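Local coordinates for protein beta-N-acetylhexosaminidase (Arthrobacter aurescens, PDB 3RCN) that probably hydrolyses terminal non-reducing N-acetyl-D-hexosamine residues from N-acetyl-beta-D-hexosaminides, as a member of glycosyl hydrolase family 20, at residues A[469-472]-A[473-477]; A[155-158]-A[159-163]; A[330-334]-A[335-339]; A[454-458]-A[459-463]. All coordinates share one frame; numbering follows the deposited sequence.

Contact 1: residues A[469-472]-A[473-477]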
loop_
_atom_site.group_PDB
_atom_site.type_symbol
_atom_site.label_atom_id
_atom_site.label_comp_id
_atom_site.label_asym_id
_atom_site.label_seq_id
_atom_site.Cartn_x
_atom_site.Cartn_y
_atom_site.Cartn_z
ATOM N N PHE A 469 -10.252 5.901 6.942
ATOM C CA PHE A 469 -11.458 6.653 7.161
ATOM C C PHE A 469 -11.644 6.796 8.681
ATOM O O PHE A 469 -11.954 7.878 9.191
ATOM C CB PHE A 469 -12.627 5.920 6.500
ATOM C CG PHE A 469 -13.961 6.553 6.757
ATOM C CD1 PHE A 469 -14.694 6.224 7.891
ATOM C CD2 PHE A 469 -14.488 7.475 5.871
ATOM C CE1 PHE A 469 -15.922 6.810 8.133
ATOM C CE2 PHE A 469 -15.712 8.059 6.110
ATOM C CZ PHE A 469 -16.428 7.728 7.246
ATOM N N ALA A 470 -11.437 5.697 9.399
ATOM C CA ALA A 470 -11.615 5.685 10.847
ATOM C C ALA A 470 -10.579 6.566 11.520
ATOM O O ALA A 470 -10.908 7.365 12.387
ATOM C CB ALA A 470 -11.534 4.256 11.391
ATOM N N ALA A 471 -9.328 6.436 11.102
ATOM C CA ALA A 471 -8.244 7.108 11.804
ATOM C C ALA A 471 -8.190 8.599 11.532
ATOM O O ALA A 471 -7.768 9.377 12.387
ATOM C CB ALA A 471 -6.904 6.454 11.473
ATOM N N PHE A 472 -8.593 9.013 10.339
ATOM C CA PHE A 472 -8.431 10.421 9.978
ATOM C C PHE A 472 -9.738 11.075 9.604
ATOM O O PHE A 472 -10.628 10.409 9.069
ATOM C CB PHE A 472 -7.416 10.569 8.852
ATOM C CG PHE A 472 -6.033 10.203 9.260
ATOM C CD1 PHE A 472 -5.239 11.118 9.936
ATOM C CD2 PHE A 472 -5.532 8.935 9.003
ATOM C CE1 PHE A 472 -3.960 10.790 10.337
ATOM C CE2 PHE A 472 -4.249 8.598 9.393
ATOM C CZ PHE A 472 -3.458 9.527 10.066
ATOM N N PRO A 473 -9.850 12.394 9.834
ATOM C CA PRO A 473 -8.926 13.405 10.375
ATOM C C PRO A 473 -8.623 13.352 11.894
ATOM O O PRO A 473 -7.719 14.053 12.349
ATOM C CB PRO A 473 -9.614 14.717 9.999
ATOM C CG PRO A 473 -11.068 14.387 10.110
ATOM C CD PRO A 473 -11.208 12.951 9.666
ATOM N N ARG A 474 -9.416 12.618 12.671
ATOM C CA ARG A 474 -9.276 12.623 14.135
ATOM C C ARG A 474 -7.852 12.439 14.651
ATOM O O ARG A 474 -7.422 13.160 15.532
ATOM C CB ARG A 474 -10.193 11.582 14.778
ATOM C CG ARG A 474 -11.641 11.989 14.727
ATOM C CD ARG A 474 -12.508 10.957 15.386
ATOM N NE ARG A 474 -12.546 9.716 14.631
ATOM C CZ ARG A 474 -13.266 8.660 14.984
ATOM N NH1 ARG A 474 -14.005 8.688 16.090
ATOM N NH2 ARG A 474 -13.247 7.575 14.233
ATOM N N LEU A 475 -7.124 11.484 14.093
ATOM C CA LEU A 475 -5.750 11.226 14.504
ATOM C C LEU A 475 -4.823 12.442 14.288
ATOM O O LEU A 475 -3.773 12.558 14.925
ATOM C CB LEU A 475 -5.217 10.003 13.759
ATOM C CG LEU A 475 -3.935 9.393 14.304
ATOM C CD1 LEU A 475 -4.035 9.243 15.818
ATOM C CD2 LEU A 475 -3.656 8.041 13.650
ATOM N N SER A 476 -5.201 13.346 13.389
ATOM C CA SER A 476 -4.418 14.558 13.185
ATOM C C SER A 476 -4.591 15.502 14.370
ATOM O O SER A 476 -3.621 16.086 14.863
ATOM C CB SER A 476 -4.820 15.270 11.892
ATOM O OG SER A 476 -4.560 14.466 10.758
ATOM N N ALA A 477 -5.835 15.656 14.814
ATOM C CA ALA A 477 -6.141 16.477 15.981
ATOM C C ALA A 477 -5.521 15.879 17.260
ATOM O O ALA A 477 -4.949 16.589 18.098
ATOM C CB ALA A 477 -7.639 16.619 16.123
HETATM O O HOH W 1 -11.269 10.281 12.103
#
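Phe472 and Leu475 form the tightly packed side of this buried helix-to-helix turn. Leu475 CB sits over one face of the Phe472 ring, 4.1 Å from its centroid, as a CH-pi contact. Ser476 OG lies at the ring edge, in its plane, 3.5 Å from Phe472 CD1. With CG anti to the carbonyl carbon (chi1 -67°), Phe472 sets its ring against Leu475 CB. Leu475 N donates to Ala471 O at 2.8 Å. The other side is looser and holds a water. Arg474 bends at chi3 and folds back, so that NH2 bonds Ala470 O at 3.0 Å. The water donates to Ala470 O and accepts from Arg474 N and NE. Arg474 NH1 donates to His410 O. With an alanine here, His410 O would probably lose its NH1 donor, the water its NE partner, and Ala470 O would keep the water alone of its two donors described here. The chain passes from helix 464-471 to helix 474-483 through Phe472 and a cis peptide before Pro473. The Phe472 ring also meets that of His167, Ser476 touches helix 491-508, and Pro473 reaches Leu428 of helix 428-432.

Contact 2: residues A[155-158]-A[159-163]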
loop_
_atom_site.group_PDB
_atom_site.type_symbol
_atom_site.label_atom_id
_atom_site.label_comp_id
_atom_site.label_asym_id
_atom_site.label_seq_id
_atom_site.Cartn_x
_atom_site.Cartn_y
_atom_site.Cartn_z
ATOM N N ASP A 155 2.432 -3.816 2.925
ATOM C CA ASP A 155 2.542 -2.554 2.182
ATOM C C ASP A 155 1.754 -1.415 2.854
ATOM O O ASP A 155 2.214 -0.276 2.940
ATOM C CB ASP A 155 2.066 -2.728 0.726
ATOM C CG ASP A 155 3.072 -3.497 -0.156
ATOM O OD1 ASP A 155 2.664 -4.008 -1.239
ATOM O OD2 ASP A 155 4.266 -3.582 0.231
ATOM N N ASN A 156 0.562 -1.743 3.337
ATOM C CA ASN A 156 -0.306 -0.774 3.984
ATOM C C ASN A 156 0.142 -0.410 5.403
ATOM O O ASN A 156 0.041 0.753 5.813
ATOM C CB ASN A 156 -1.746 -1.276 3.954
ATOM C CG ASN A 156 -2.231 -1.525 2.536
ATOM O OD1 ASN A 156 -2.250 -2.661 2.051
ATOM N ND2 ASN A 156 -2.580 -0.453 1.847
ATOM N N VAL A 157 0.655 -1.397 6.139
ATOM C CA VAL A 157 1.244 -1.143 7.457
ATOM C C VAL A 157 2.398 -0.127 7.380
ATOM O O VAL A 157 2.470 0.791 8.195
ATOM C CB VAL A 157 1.754 -2.450 8.150
ATOM C CG1 VAL A 157 2.462 -2.129 9.468
ATOM C CG2 VAL A 157 0.616 -3.448 8.384
ATOM N N LEU A 158 3.298 -0.276 6.408
ATOM C CA LEU A 158 4.446 0.620 6.348
ATOM C C LEU A 158 3.963 2.012 5.991
ATOM O O LEU A 158 4.545 3.016 6.428
ATOM C CB LEU A 158 5.471 0.144 5.330
ATOM C CG LEU A 158 5.911 -1.304 5.504
ATOM C CD1 LEU A 158 6.730 -1.795 4.311
ATOM C CD2 LEU A 158 6.684 -1.453 6.821
ATOM N N ARG A 159 2.900 2.072 5.192
ATOM C CA ARG A 159 2.339 3.369 4.800
ATOM C C ARG A 159 1.637 4.058 5.958
ATOM O O ARG A 159 1.768 5.268 6.153
ATOM C CB ARG A 159 1.384 3.221 3.615
ATOM C CG ARG A 159 2.087 3.310 2.277
ATOM C CD ARG A 159 2.075 4.733 1.775
ATOM N NE ARG A 159 3.347 5.397 1.953
ATOM C CZ ARG A 159 3.518 6.705 1.815
ATOM N NH1 ARG A 159 2.488 7.472 1.508
ATOM N NH2 ARG A 159 4.714 7.253 2.004
ATOM N N PHE A 160 0.885 3.281 6.726
ATOM C CA PHE A 160 0.299 3.775 7.963
ATOM C C PHE A 160 1.383 4.300 8.918
ATOM O O PHE A 160 1.209 5.340 9.556
ATOM C CB PHE A 160 -0.508 2.660 8.625
ATOM C CG PHE A 160 -1.177 3.067 9.913
ATOM C CD1 PHE A 160 -2.415 3.701 9.896
ATOM C CD2 PHE A 160 -0.572 2.810 11.140
ATOM C CE1 PHE A 160 -3.029 4.080 11.071
ATOM C CE2 PHE A 160 -1.185 3.186 12.323
ATOM C CZ PHE A 160 -2.416 3.820 12.286
ATOM N N ILE A 161 2.504 3.590 9.000
ATOM C CA ILE A 161 3.608 3.997 9.872
ATOM C C ILE A 161 4.235 5.310 9.395
ATOM O O ILE A 161 4.593 6.168 10.199
ATOM C CB ILE A 161 4.699 2.911 9.958
ATOM C CG1 ILE A 161 4.229 1.766 10.853
ATOM C CG2 ILE A 161 5.997 3.500 10.485
ATOM C CD1 ILE A 161 5.072 0.502 10.746
ATOM N N GLU A 162 4.344 5.464 8.079
ATOM C CA GLU A 162 4.903 6.675 7.488
ATOM C C GLU A 162 4.037 7.895 7.807
ATOM O O GLU A 162 4.544 8.981 8.131
ATOM C CB GLU A 162 5.036 6.492 5.974
ATOM C CG GLU A 162 5.732 7.639 5.270
ATOM C CD GLU A 162 7.253 7.573 5.365
ATOM O OE1 GLU A 162 7.859 6.995 4.432
ATOM O OE2 GLU A 162 7.838 8.105 6.349
ATOM N N VAL A 163 2.722 7.711 7.712
ATOM C CA VAL A 163 1.779 8.767 8.072
ATOM C C VAL A 163 1.842 9.093 9.569
ATOM O O VAL A 163 1.680 10.251 9.960
ATOM C CB VAL A 163 0.340 8.406 7.665
ATOM C CG1 VAL A 163 -0.625 9.463 8.138
ATOM C CG2 VAL A 163 0.243 8.237 6.142
#
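Asn156 O, Val157 O and Leu158 O accept from Phe160 N, Ile161 N and Glu162 N in regular alpha-helical i to i+4 order. The straightest of these bonds runs from Phe160 N to Asn156 O, 2.8 Å long with an N-H...O angle of 167°. The bond one residue earlier is weak, Arg159 N to Asp155 O at 3.3 Å. Val157 and Ile161 lie one turn apart and supply the apolar side-chain contact. Val157 CG1 meets Ile161 CD1 at 3.9 Å, and the two chains pass at a slant. Val157 CG1 stands anti to the backbone N (chi1 175°), which brings this branch within reach of Ile161 CD1. Ile161 CG1 lies beside Val157 O. Arg159 bends at chi2 and chi3. Its NH2 makes a long ion pair with Glu162 OE1, at 4.0 Å. The stronger partner of Glu162 is Arg236, which forms a salt bridge with OE2. At the second subunit, Asn156 packs on Asn156 and Leu158 on Gln116 of that chain, and Asp155 makes a long, weak ion pair with Arg159 of that subunit. This is the helix of the beta-alpha-beta unit made by strand 140-146, helix 154-166 and strand 171-178. Phe160 packs inward on Thr143 and Leu145 of strand 140-146, while Leu158 and Ile161 lie against Ile229 and Phe232 of helix 223-235.

Contact 3: residues A[330-334]-A[335-339]. With SO4 (sulfate ion), chain C.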
loop_
_atom_site.group_PDB
_atom_site.type_symbol
_atom_site.label_atom_id
_atom_site.label_comp_id
_atom_site.label_asym_id
_atom_site.label_seq_id
_atom_site.Cartn_x
_atom_site.Cartn_y
_atom_site.Cartn_z
ATOM N N ALA A 330 -8.691 -27.292 40.836
ATOM C CA ALA A 330 -7.484 -27.954 41.322
ATOM C C ALA A 330 -6.291 -26.990 41.386
ATOM O O ALA A 330 -5.586 -26.928 42.397
ATOM C CB ALA A 330 -7.144 -29.174 40.455
ATOM N N LYS A 331 -6.083 -26.232 40.313
ATOM C CA LYS A 331 -4.952 -25.301 40.214
ATOM C C LYS A 331 -4.961 -24.206 41.281
ATOM O O LYS A 331 -3.930 -23.872 41.860
ATOM C CB LYS A 331 -4.911 -24.647 38.826
ATOM C CG LYS A 331 -3.588 -23.981 38.541
ATOM C CD LYS A 331 -2.490 -25.018 38.561
ATOM C CE LYS A 331 -1.131 -24.410 38.356
ATOM N NZ LYS A 331 -0.120 -25.490 38.396
ATOM N N ALA A 332 -6.135 -23.646 41.521
ATOM C CA ALA A 332 -6.300 -22.617 42.526
ATOM C C ALA A 332 -5.993 -23.157 43.944
ATOM O O ALA A 332 -5.487 -22.427 44.807
ATOM C CB ALA A 332 -7.718 -22.038 42.438
ATOM N N ALA A 333 -6.296 -24.433 44.177
ATOM C CA ALA A 333 -5.957 -25.079 45.445
ATOM C C ALA A 333 -4.449 -25.201 45.589
ATOM O O ALA A 333 -3.887 -24.834 46.618
ATOM C CB ALA A 333 -6.611 -26.460 45.561
ATOM N N GLU A 334 -3.795 -25.717 44.554
ATOM C CA GLU A 334 -2.359 -25.920 44.605
ATOM C C GLU A 334 -1.605 -24.615 44.898
ATOM O O GLU A 334 -0.564 -24.618 45.560
ATOM C CB GLU A 334 -1.865 -26.556 43.307
ATOM C CG GLU A 334 -0.379 -26.885 43.304
ATOM C CD GLU A 334 0.079 -27.569 42.019
ATOM O OE1 GLU A 334 0.466 -28.759 42.105
ATOM O OE2 GLU A 334 0.056 -26.924 40.938
ATOM N N LEU A 335 -2.122 -23.500 44.394
ATOM C CA LEU A 335 -1.439 -22.230 44.588
ATOM C C LEU A 335 -1.860 -21.555 45.876
ATOM O O LEU A 335 -1.185 -20.642 46.353
ATOM C CB LEU A 335 -1.724 -21.300 43.399
ATOM C CG LEU A 335 -1.235 -21.835 42.050
ATOM C CD1 LEU A 335 -1.835 -21.069 40.866
ATOM C CD2 LEU A 335 0.288 -21.825 41.986
ATOM N N GLY A 336 -2.967 -22.023 46.447
ATOM C CA GLY A 336 -3.573 -21.388 47.610
ATOM C C GLY A 336 -4.293 -20.079 47.308
ATOM O O GLY A 336 -4.312 -19.176 48.147
ATOM N N LEU A 337 -4.881 -19.965 46.116
ATOM C CA LEU A 337 -5.682 -18.791 45.758
ATOM C C LEU A 337 -7.060 -18.831 46.421
ATOM O O LEU A 337 -7.588 -19.913 46.727
ATOM C CB LEU A 337 -5.858 -18.698 44.242
ATOM C CG LEU A 337 -4.607 -18.818 43.373
ATOM C CD1 LEU A 337 -4.950 -18.583 41.918
ATOM C CD2 LEU A 337 -3.558 -17.837 43.839
ATOM N N ASP A 338 -7.647 -17.655 46.641
ATOM C CA ASP A 338 -8.959 -17.584 47.286
ATOM C C ASP A 338 -10.019 -18.191 46.378
ATOM O O ASP A 338 -10.841 -19.008 46.802
ATOM C CB ASP A 338 -9.328 -16.142 47.641
ATOM C CG ASP A 338 -8.664 -15.660 48.924
ATOM O OD1 ASP A 338 -8.389 -16.492 49.824
ATOM O OD2 ASP A 338 -8.423 -14.436 49.034
ATOM N N ASP A 339 -10.003 -17.778 45.117
ATOM C CA ASP A 339 -10.920 -18.355 44.156
ATOM C C ASP A 339 -10.312 -18.478 42.767
ATOM O O ASP A 339 -9.191 -18.035 42.498
ATOM C CB ASP A 339 -12.226 -17.558 44.087
ATOM C CG ASP A 339 -12.039 -16.176 43.492
ATOM O OD1 ASP A 339 -10.901 -15.834 43.101
ATOM O OD2 ASP A 339 -13.038 -15.430 43.402
HETATM S S SO4 C . -1.263 -28.033 35.904
HETATM O O1 SO4 C . -0.987 -28.955 34.797
HETATM O O2 SO4 C . -0.763 -26.701 35.575
HETATM O O3 SO4 C . -2.702 -27.954 36.150
HETATM O O4 SO4 C . -0.584 -28.515 37.104
#
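Ala332 O accepts from Leu337 N, and Ala333 O from Gly336 N, where helix 326-335 ends in a Schellman motif. The Leu337 N to Ala332 O bond is 2.9 Å long and lies in the carbonyl plane. Gly336 N approaches Ala333 O at 3.0 Å from above the carbonyl plane. Gly336 has the positive phi (74°) that turns the chain out of the helix. One step earlier, Leu335 N still donates to Lys331 O at 3.1 Å. Two apolar contacts accompany these bonds. Ala332 CB lies 4.2 Å from Leu337 CB. Leu335 CD1 reaches Lys331 CG at 4.1 Å and also lies beside Lys331 O. Lys331 is bent at chi2 (62°) and extended beyond it, which carries NZ out to a cluster of anions. NZ bonds Glu334 OE2 at 2.9 Å in a salt bridge, nearly in line with the C-O bond. Glu288 is a second salt-bridge partner of NZ. A sulfate, probably from the crystallisation liquor, takes a further bond from NZ to O2 at 3.1 Å. Glu288 N and Gln327 NE2 hold the same ion. A methionine in place of Lys331 would probably leave Glu334 and Glu288 without their shared positive partner and weaken the hold on the sulfate. Further along, Asp339 OD1 bonds Ser341 OG, and its side chain caps a backbone N in the turn that leads into helix 342-357. Lys331 and Leu337 touch Leu343 of that helix, and Lys331 and Leu335 touch its Trp346, so the two helices pack together across this surface turn.

Contact 4: residues A[454-458]-A[459-463]. With SO4 (sulfate ion), chain B.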
loop_
_atom_site.group_PDB
_atom_site.type_symbol
_atom_site.label_atom_id
_atom_site.label_comp_id
_atom_site.label_asym_id
_atom_site.label_seq_id
_atom_site.Cartn_x
_atom_site.Cartn_y
_atom_site.Cartn_z
ATOM N N ALA A 454 -4.241 6.462 21.029
ATOM C CA ALA A 454 -5.521 6.267 20.364
ATOM C C ALA A 454 -5.592 4.836 19.828
ATOM O O ALA A 454 -4.617 4.324 19.277
ATOM C CB ALA A 454 -5.697 7.274 19.234
ATOM N N ASN A 455 -6.743 4.193 20.003
ATOM C CA ASN A 455 -6.913 2.800 19.589
ATOM C C ASN A 455 -7.865 2.654 18.407
ATOM O O ASN A 455 -8.958 3.218 18.408
ATOM C CB ASN A 455 -7.409 1.936 20.758
ATOM C CG ASN A 455 -6.425 1.899 21.917
ATOM O OD1 ASN A 455 -5.246 2.178 21.743
ATOM N ND2 ASN A 455 -6.907 1.545 23.103
ATOM N N ILE A 456 -7.437 1.904 17.397
ATOM C CA ILE A 456 -8.289 1.601 16.259
ATOM C C ILE A 456 -8.592 0.098 16.213
ATOM O O ILE A 456 -7.762 -0.703 15.767
ATOM C CB ILE A 456 -7.537 2.007 14.972
ATOM C CG1 ILE A 456 -6.935 3.410 15.149
ATOM C CG2 ILE A 456 -8.435 1.922 13.746
ATOM C CD1 ILE A 456 -5.920 3.777 14.088
ATOM N N TRP A 457 -9.813 -0.277 16.587
ATOM C CA TRP A 457 -10.193 -1.685 16.576
ATOM C C TRP A 457 -10.799 -1.995 15.222
ATOM O O TRP A 457 -11.582 -1.213 14.703
ATOM C CB TRP A 457 -11.164 -1.998 17.705
ATOM C CG TRP A 457 -10.560 -1.710 19.043
ATOM C CD1 TRP A 457 -10.764 -0.603 19.812
ATOM C CD2 TRP A 457 -9.614 -2.519 19.747
ATOM N NE1 TRP A 457 -10.015 -0.677 20.948
ATOM C CE2 TRP A 457 -9.300 -1.848 20.939
ATOM C CE3 TRP A 457 -9.016 -3.759 19.491
ATOM C CZ2 TRP A 457 -8.415 -2.369 21.884
ATOM C CZ3 TRP A 457 -8.134 -4.277 20.420
ATOM C CH2 TRP A 457 -7.841 -3.581 21.605
ATOM N N SER A 458 -10.380 -3.110 14.643
ATOM C CA SER A 458 -10.614 -3.406 13.228
ATOM C C SER A 458 -11.809 -4.291 12.865
ATOM O O SER A 458 -11.919 -4.709 11.714
ATOM C CB SER A 458 -9.333 -3.849 12.511
ATOM O OG SER A 458 -8.935 -5.148 12.906
ATOM N N GLU A 459 -12.664 -4.617 13.832
ATOM C CA GLU A 459 -13.806 -5.492 13.562
ATOM C C GLU A 459 -14.520 -5.083 12.283
ATOM O O GLU A 459 -14.808 -5.915 11.419
ATOM C CB GLU A 459 -14.852 -5.417 14.693
ATOM C CG GLU A 459 -14.487 -6.107 15.984
ATOM C CD GLU A 459 -13.836 -5.170 16.996
ATOM O OE1 GLU A 459 -13.287 -4.120 16.588
ATOM O OE2 GLU A 459 -13.880 -5.483 18.205
ATOM N N HIS A 460 -14.837 -3.798 12.188
ATOM C CA HIS A 460 -15.585 -3.285 11.052
ATOM C C HIS A 460 -14.759 -2.628 9.944
ATOM O O HIS A 460 -15.313 -2.228 8.920
ATOM C CB HIS A 460 -16.668 -2.346 11.566
ATOM C CG HIS A 460 -17.443 -2.936 12.696
ATOM N ND1 HIS A 460 -18.036 -4.178 12.613
ATOM C CD2 HIS A 460 -17.693 -2.479 13.943
ATOM C CE1 HIS A 460 -18.642 -4.449 13.753
ATOM N NE2 HIS A 460 -18.444 -3.439 14.580
ATOM N N LEU A 461 -13.445 -2.523 10.125
ATOM C CA LEU A 461 -12.662 -1.923 9.070
ATOM C C LEU A 461 -11.970 -3.059 8.326
ATOM O O LEU A 461 -10.886 -3.514 8.703
ATOM C CB LEU A 461 -11.635 -0.976 9.705
ATOM C CG LEU A 461 -12.197 -0.218 10.923
ATOM C CD1 LEU A 461 -11.118 0.502 11.692
ATOM C CD2 LEU A 461 -13.335 0.761 10.543
ATOM N N ASP A 462 -12.554 -3.399 7.181
ATOM C CA ASP A 462 -12.162 -4.578 6.409
ATOM C C ASP A 462 -11.236 -4.288 5.220
ATOM O O ASP A 462 -10.945 -5.180 4.425
ATOM C CB ASP A 462 -13.387 -5.395 5.996
ATOM C CG ASP A 462 -14.402 -4.577 5.231
ATOM O OD1 ASP A 462 -14.383 -3.330 5.359
ATOM O OD2 ASP A 462 -15.214 -5.186 4.501
ATOM N N SER A 463 -10.849 -3.028 5.063
ATOM C CA SER A 463 -9.810 -2.663 4.120
ATOM C C SER A 463 -8.971 -1.574 4.753
ATOM O O SER A 463 -9.427 -0.915 5.687
ATOM C CB SER A 463 -10.415 -2.153 2.806
ATOM O OG SER A 463 -11.100 -0.934 3.010
HETATM S S SO4 B . -13.205 -0.723 -0.159
HETATM O O1 SO4 B . -14.332 -0.006 -0.758
HETATM O O2 SO4 B . -12.842 -0.088 1.102
HETATM O O3 SO4 B . -13.612 -2.103 0.083
HETATM O O4 SO4 B . -12.057 -0.710 -1.062
HETATM O O HOH W 2 -14.150 -1.802 13.974
#
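Leu461 folds back on Ile456 and Trp457 where the chain leaves strand 449-456. Its CD1 meets Ile456 CG2 at 3.7 Å and Trp457 O at 3.5 Å, and the leucine and isoleucine side chains cross at about a right angle. Leu461 N donates to Ser458 O at 3.1 Å. Followed outward, Glu459 first sets CB over the centre of the His460 ring, 3.9 Å above the plane. The chain then bends at chi2 (94°), swinging the carboxylate back along the backbone. OE1 comes 3.2 Å from Trp457 CB, and OE2 makes a long, weak ion pair with Arg149. A water donates to Trp457 O and accepts from His460 N. Ser463 OG caps helix 464-471 at Arg466 N and donates to O2 of a sulfate 2.7 Å away. This ion, probably from the crystallisation liquor, is also held by Arg465 and by Arg215 of the second subunit. The Trp457 side chain lies about 7 Å from that of Glu316, the predicted proton donor, and meets the rings of Tyr407 and His175. The loop leads from a strand of the catalytic barrel, bonded to strand 140-146, into helix 464-471, whose Val467 and Ala470 pack on Leu461.

All four contacts belong to the family 20 catalytic domain. Along the chain the order is contact 2, contact 3, contact 4, contact 1. Contacts 1, 2 and 4 form one group, their centres 12 to 15 Å apart. Phe472 CZ of contact 1 meets Val163 CG1 of contact 2 at 3.4 Å. Ile456 CD1 of contact 4 touches both Phe160 of contact 2 and Ala471 of contact 1. Strands 140-146 and 449-456 are parallel neighbours, so this group joins the first and last strands of the barrel sheet to the helices that follow them. Contact 3 lies on the surface, its centre 38 to 47 Å from the others, and touches none of them.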